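Local atomic coordinates of chitosanase (Bacillus subtilis subsp. subtilis str. 168, PDB entry 7C6C), a protein that hydrolyses internal beta-(1->4) linkages between D-glucosamine units of partly acetylated chitosan, and probably degrades fungal cell-wall chitosan as a defence against invading fungi. Residues Leu14-Glu19 and Arg210-Leu214; Met140-Val144 and Phe156-Ile160. Where two conformers were deposited one is given. Numbering follows the deposited sequence.

Interaction 1. Residues Leu14-Glu19 and Arg210-Leu214; sequences LTSIFE and RVDVL
Both segments are helical, L14-E19 within helix 5-20 and R210-L214 within helix 209-219, and they run nearly antiparallel: the N-to-C directions of the segment axes make an angle of 153°, and the axes come no closer than 10.9 Å. CA atoms lie 6.0 Å apart for F18 and R210 but 8.5 Å for L14 and L214, so the pair opens toward L14. F18 (chi1 m) fills the gap; CB of R210 sits over its ring, 3.4 Å from the centroid and 11° off the normal, a CH-pi contact. F18 CE1 reaches V213 CB at 3.7 Å and F18 CZ reaches L214 CG at 4.1 Å. In this GH46 chitosanase of the lysozyme clan, E19 at the end of helix 5-20 is the predicted proton donor. Its OE2 accepts a salt-bridging hydrogen bond from R210 NH2 (2.9 Å, 162°); a water joins E19 OE2, weakly, to R210 NH1. R210, with chi1 p, also forms a salt bridge to D142. At the wider end, L14 CD2 lies 4.2 Å from V213 CG1, and L14 CD1 4.2 Å from L214 CD2.

Interaction 2. Residues Met140-Val144 and Phe156-Ile160; sequences MYDTV and FYALI
M140, on helix 134-147, opens the contact with both backbone and side chain. Its O is 3.6 Å from F156 CE1 while also accepting the intrahelical hydrogen bond from V144 N (3.0 Å). With chi1 and chi2 both m, its sulfur reaches the edge of the F156 ring, 5.1 Å from the centroid and 79° off the normal, a Met-aromatic contact; M140 SD also lies 4.3 Å from I160 CG1. Y141 points away from 156-160 and D142 is out of its reach, D142 making salt bridges to R188 and R210. T143 (chi1 m) directs its methyl across the interface, with CG2 3.9 Å from F156 CD1 and 3.8 Å from L159 CD1, while its OG1 is hydrogen-bonded to V139 O. The topology is two sequence-consecutive helices joined by a short loop: the chain turns back between helices 134-147 and 156-167, whose segment axes make 130° and approach to 10.3 Å. V144 lies nearest the connection, its CA 5.2 Å from that of F156. V144 CB stands over the F156 ring (chi1 t), 4.0 Å from the centroid and 21° off the normal, a CH-pi contact, and V144 CG2 comes within 3.6 Å of F156 CD2. Backbone hydrogen bonding between F156 and G148 bridges the connection beside this pair.

How the interactions relate
From the N terminus, helix 5-20 supplies L14-E19, whose partner R210-L214 comes 191 residues later, so interaction 1 closes a long loop containing much of the largely helical fold. Within that loop, without crossing it, interaction 2 closes a short one, 140-144 meeting 156-160 after 11 intervening residues. Their centres are 14 Å apart, and helix 134-147 joins them directly through D142, whose side chain is out of reach of 156-160. D142 OD1 is 2.8 Å from T15 OG1, a probable hydrogen bond, and 2.8 Å from R210 NH2 in a salt bridge. Helix 134-147 thus connects the pair of helices 5-20 and 209-219 to helix 156-167.

Interaction 1. Residues Leu14-Glu19 and Arg210-Leu214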
loop_
_atom_site.group_PDB
_atom_site.type_symbol
_atom_site.label_atom_id
_atom_site.label_comp_id
_atom_site.label_asym_id
_atom_site.label_seq_id
_atom_site.Cartn_x
_atom_site.Cartn_y
_atom_site.Cartn_z
ATOM N N LEU A 14 10.606 0.562 1.744
ATOM C CA LEU A 14 10.266 1.655 0.837
ATOM C C LEU A 14 8.839 2.138 1.087
ATOM O O LEU A 14 8.601 3.336 1.304
ATOM C CB LEU A 14 10.441 1.208 -0.617
ATOM C CG LEU A 14 11.894 1.054 -1.074
ATOM C CD1 LEU A 14 11.973 0.229 -2.347
ATOM C CD2 LEU A 14 12.540 2.421 -1.256
ATOM N N THR A 15 7.878 1.209 1.108
ATOM C CA THR A 15 6.496 1.585 1.393
ATOM C C THR A 15 6.387 2.293 2.736
ATOM O O THR A 15 5.657 3.280 2.864
ATOM C CB THR A 15 5.594 0.353 1.344
ATOM O OG1 THR A 15 5.557 -0.138 -0.002
ATOM C CG2 THR A 15 4.187 0.674 1.808
ATOM N N SER A 16 7.134 1.823 3.736
ATOM C CA SER A 16 7.089 2.446 5.051
ATOM C C SER A 16 7.561 3.898 4.997
ATOM O O SER A 16 6.995 4.765 5.673
ATOM C CB SER A 16 7.921 1.617 6.025
ATOM O OG SER A 16 7.803 2.096 7.351
ATOM N N ILE A 17 8.598 4.192 4.205
ATOM C CA ILE A 17 8.998 5.585 4.014
ATOM C C ILE A 17 7.844 6.377 3.416
ATOM O O ILE A 17 7.503 7.475 3.878
ATOM C CB ILE A 17 10.243 5.677 3.116
ATOM C CG1 ILE A 17 11.466 5.097 3.828
ATOM C CG2 ILE A 17 10.471 7.129 2.678
ATOM C CD1 ILE A 17 12.638 4.854 2.890
ATOM N N PHE A 18 7.225 5.823 2.369
ATOM C CA PHE A 18 6.175 6.547 1.664
ATOM C C PHE A 18 4.967 6.793 2.555
ATOM O O PHE A 18 4.317 7.833 2.439
ATOM C CB PHE A 18 5.753 5.786 0.406
ATOM C CG PHE A 18 6.891 5.420 -0.511
ATOM C CD1 PHE A 18 8.035 6.216 -0.616
ATOM C CD2 PHE A 18 6.810 4.271 -1.280
ATOM C CE1 PHE A 18 9.073 5.859 -1.479
ATOM C CE2 PHE A 18 7.840 3.910 -2.140
ATOM C CZ PHE A 18 8.971 4.704 -2.238
ATOM N N GLU A 19 4.658 5.864 3.454
ATOM C CA GLU A 19 3.481 5.987 4.309
ATOM C C GLU A 19 3.753 6.805 5.566
ATOM O O GLU A 19 2.901 7.594 5.990
ATOM C CB GLU A 19 2.969 4.598 4.709
ATOM C CG GLU A 19 2.656 3.683 3.536
ATOM C CD GLU A 19 1.333 4.004 2.875
ATOM O OE1 GLU A 19 0.316 4.093 3.594
ATOM O OE2 GLU A 19 1.314 4.176 1.638
ATOM N N ARG A 210 6.875 9.277 -4.151
ATOM C CA ARG A 210 7.196 7.852 -4.123
ATOM C C ARG A 210 7.473 7.317 -5.519
ATOM O O ARG A 210 8.307 6.418 -5.685
ATOM C CB ARG A 210 6.103 7.053 -3.403
ATOM C CG ARG A 210 4.783 6.919 -4.145
ATOM C CD ARG A 210 3.626 6.790 -3.168
ATOM N NE ARG A 210 3.601 5.500 -2.482
ATOM C CZ ARG A 210 2.860 5.265 -1.403
ATOM N NH1 ARG A 210 2.144 6.248 -0.874
ATOM N NH2 ARG A 210 2.837 4.062 -0.847
ATOM N N VAL A 211 6.805 7.871 -6.533
ATOM C CA VAL A 211 7.080 7.462 -7.908
ATOM C C VAL A 211 8.524 7.780 -8.279
ATOM O O VAL A 211 9.222 6.957 -8.884
ATOM C CB VAL A 211 6.075 8.106 -8.881
ATOM C CG1 VAL A 211 6.492 7.827 -10.318
ATOM C CG2 VAL A 211 4.675 7.578 -8.621
ATOM N N ASP A 212 9.007 8.969 -7.900
ATOM C CA ASP A 212 10.380 9.334 -8.231
ATOM C C ASP A 212 11.395 8.528 -7.431
ATOM O O ASP A 212 12.467 8.206 -7.953
ATOM C CB ASP A 212 10.607 10.834 -8.047
ATOM C CG ASP A 212 11.868 11.312 -8.738
ATOM O OD1 ASP A 212 11.974 11.145 -9.975
ATOM O OD2 ASP A 212 12.759 11.847 -8.050
ATOM N N VAL A 213 11.093 8.187 -6.176
ATOM C CA VAL A 213 12.008 7.337 -5.416
ATOM C C VAL A 213 12.171 5.992 -6.111
ATOM O O VAL A 213 13.286 5.475 -6.263
ATOM C CB VAL A 213 11.528 7.182 -3.960
ATOM C CG1 VAL A 213 12.367 6.140 -3.235
ATOM C CG2 VAL A 213 11.592 8.512 -3.234
ATOM N N LEU A 214 11.052 5.405 -6.545
ATOM C CA LEU A 214 11.099 4.115 -7.222
ATOM C C LEU A 214 11.805 4.232 -8.566
ATOM O O LEU A 214 12.618 3.372 -8.927
ATOM C CB LEU A 214 9.678 3.564 -7.374
ATOM C CG LEU A 214 8.985 3.234 -6.044
ATOM C CD1 LEU A 214 7.468 3.076 -6.242
ATOM C CD2 LEU A 214 9.590 1.981 -5.394
HETATM O O HOH W 1 0.584 7.011 1.727
#

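Interaction 2. Residues Met140-Val144 and Phe156-Ile160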
loop_
_atom_site.group_PDB
_atom_site.type_symbol
_atom_site.label_atom_id
_atom_site.label_comp_id
_atom_site.label_asym_id
_atom_site.label_seq_id
_atom_site.Cartn_x
_atom_site.Cartn_y
_atom_site.Cartn_z
ATOM N N MET A 140 4.664 -2.910 -7.911
ATOM C CA MET A 140 3.286 -3.398 -7.870
ATOM C C MET A 140 2.777 -3.499 -6.439
ATOM O O MET A 140 1.633 -3.128 -6.150
ATOM C CB MET A 140 3.166 -4.764 -8.555
ATOM C CG MET A 140 3.551 -4.801 -10.028
ATOM S SD MET A 140 2.679 -3.637 -11.099
ATOM C CE MET A 140 4.004 -2.472 -11.433
ATOM N N TYR A 141 3.619 -4.006 -5.535
ATOM C CA TYR A 141 3.247 -4.160 -4.132
ATOM C C TYR A 141 2.907 -2.807 -3.510
ATOM O O TYR A 141 1.862 -2.647 -2.867
ATOM C CB TYR A 141 4.429 -4.830 -3.426
ATOM C CG TYR A 141 4.271 -5.315 -2.000
ATOM C CD1 TYR A 141 3.039 -5.362 -1.354
ATOM C CD2 TYR A 141 5.391 -5.747 -1.297
ATOM C CE1 TYR A 141 2.936 -5.823 -0.048
ATOM C CE2 TYR A 141 5.301 -6.203 -0.007
ATOM C CZ TYR A 141 4.073 -6.238 0.616
ATOM O OH TYR A 141 3.973 -6.706 1.907
ATOM N N ASP A 142 3.773 -1.811 -3.710
ATOM C CA ASP A 142 3.489 -0.480 -3.183
ATOM C C ASP A 142 2.221 0.093 -3.801
ATOM O O ASP A 142 1.425 0.752 -3.118
ATOM C CB ASP A 142 4.661 0.459 -3.450
ATOM C CG ASP A 142 4.450 1.811 -2.819
ATOM O OD1 ASP A 142 4.468 1.878 -1.575
ATOM O OD2 ASP A 142 4.233 2.795 -3.560
ATOM N N THR A 143 2.015 -0.151 -5.099
ATOM C CA THR A 143 0.861 0.411 -5.790
ATOM C C THR A 143 -0.443 -0.125 -5.216
ATOM O O THR A 143 -1.381 0.640 -4.970
ATOM C CB THR A 143 0.945 0.120 -7.290
ATOM O OG1 THR A 143 2.129 0.721 -7.826
ATOM C CG2 THR A 143 -0.262 0.695 -8.025
ATOM N N VAL A 144 -0.528 -1.438 -4.996
ATOM C CA VAL A 144 -1.795 -1.973 -4.504
ATOM C C VAL A 144 -2.087 -1.474 -3.095
ATOM O O VAL A 144 -3.249 -1.261 -2.734
ATOM C CB VAL A 144 -1.866 -3.509 -4.647
ATOM C CG1 VAL A 144 -1.008 -4.208 -3.608
ATOM C CG2 VAL A 144 -3.310 -3.992 -4.544
ATOM N N PHE A 156 -5.259 -0.564 -8.706
ATOM C CA PHE A 156 -4.069 -1.296 -9.131
ATOM C C PHE A 156 -4.217 -1.854 -10.545
ATOM O O PHE A 156 -3.381 -1.593 -11.421
ATOM C CB PHE A 156 -3.872 -2.415 -8.104
ATOM C CG PHE A 156 -2.732 -3.355 -8.372
ATOM C CD1 PHE A 156 -1.500 -2.919 -8.844
ATOM C CD2 PHE A 156 -2.895 -4.703 -8.080
ATOM C CE1 PHE A 156 -0.466 -3.826 -9.036
ATOM C CE2 PHE A 156 -1.874 -5.607 -8.268
ATOM C CZ PHE A 156 -0.656 -5.170 -8.745
ATOM N N TYR A 157 -5.272 -2.633 -10.788
ATOM C CA TYR A 157 -5.405 -3.264 -12.098
ATOM C C TYR A 157 -5.760 -2.254 -13.184
ATOM O O TYR A 157 -5.361 -2.433 -14.339
ATOM C CB TYR A 157 -6.390 -4.434 -12.043
ATOM C CG TYR A 157 -6.402 -5.289 -13.294
ATOM C CD1 TYR A 157 -5.219 -5.742 -13.868
ATOM C CD2 TYR A 157 -7.602 -5.646 -13.900
ATOM C CE1 TYR A 157 -5.230 -6.517 -15.013
ATOM C CE2 TYR A 157 -7.622 -6.421 -15.043
ATOM C CZ TYR A 157 -6.435 -6.855 -15.593
ATOM O OH TYR A 157 -6.446 -7.625 -16.731
ATOM N N ALA A 158 -6.486 -1.185 -12.840
ATOM C CA ALA A 158 -6.719 -0.120 -13.814
ATOM C C ALA A 158 -5.402 0.489 -14.281
ATOM O O ALA A 158 -5.223 0.772 -15.471
ATOM C CB ALA A 158 -7.625 0.958 -13.222
ATOM N N LEU A 159 -4.460 0.681 -13.357
ATOM C CA LEU A 159 -3.156 1.215 -13.738
ATOM C C LEU A 159 -2.387 0.231 -14.614
ATOM O O LEU A 159 -1.734 0.639 -15.582
ATOM C CB LEU A 159 -2.341 1.568 -12.495
ATOM C CG LEU A 159 -2.948 2.636 -11.582
ATOM C CD1 LEU A 159 -1.985 2.979 -10.474
ATOM C CD2 LEU A 159 -3.353 3.888 -12.350
ATOM N N ILE A 160 -2.439 -1.063 -14.285
ATOM C CA ILE A 160 -1.780 -2.072 -15.114
ATOM C C ILE A 160 -2.339 -2.041 -16.529
ATOM O O ILE A 160 -1.590 -2.021 -17.513
ATOM C CB ILE A 160 -1.911 -3.471 -14.482
ATOM C CG1 ILE A 160 -1.054 -3.593 -13.223
ATOM C CG2 ILE A 160 -1.535 -4.556 -15.490
ATOM C CD1 ILE A 160 -1.297 -4.874 -12.460
#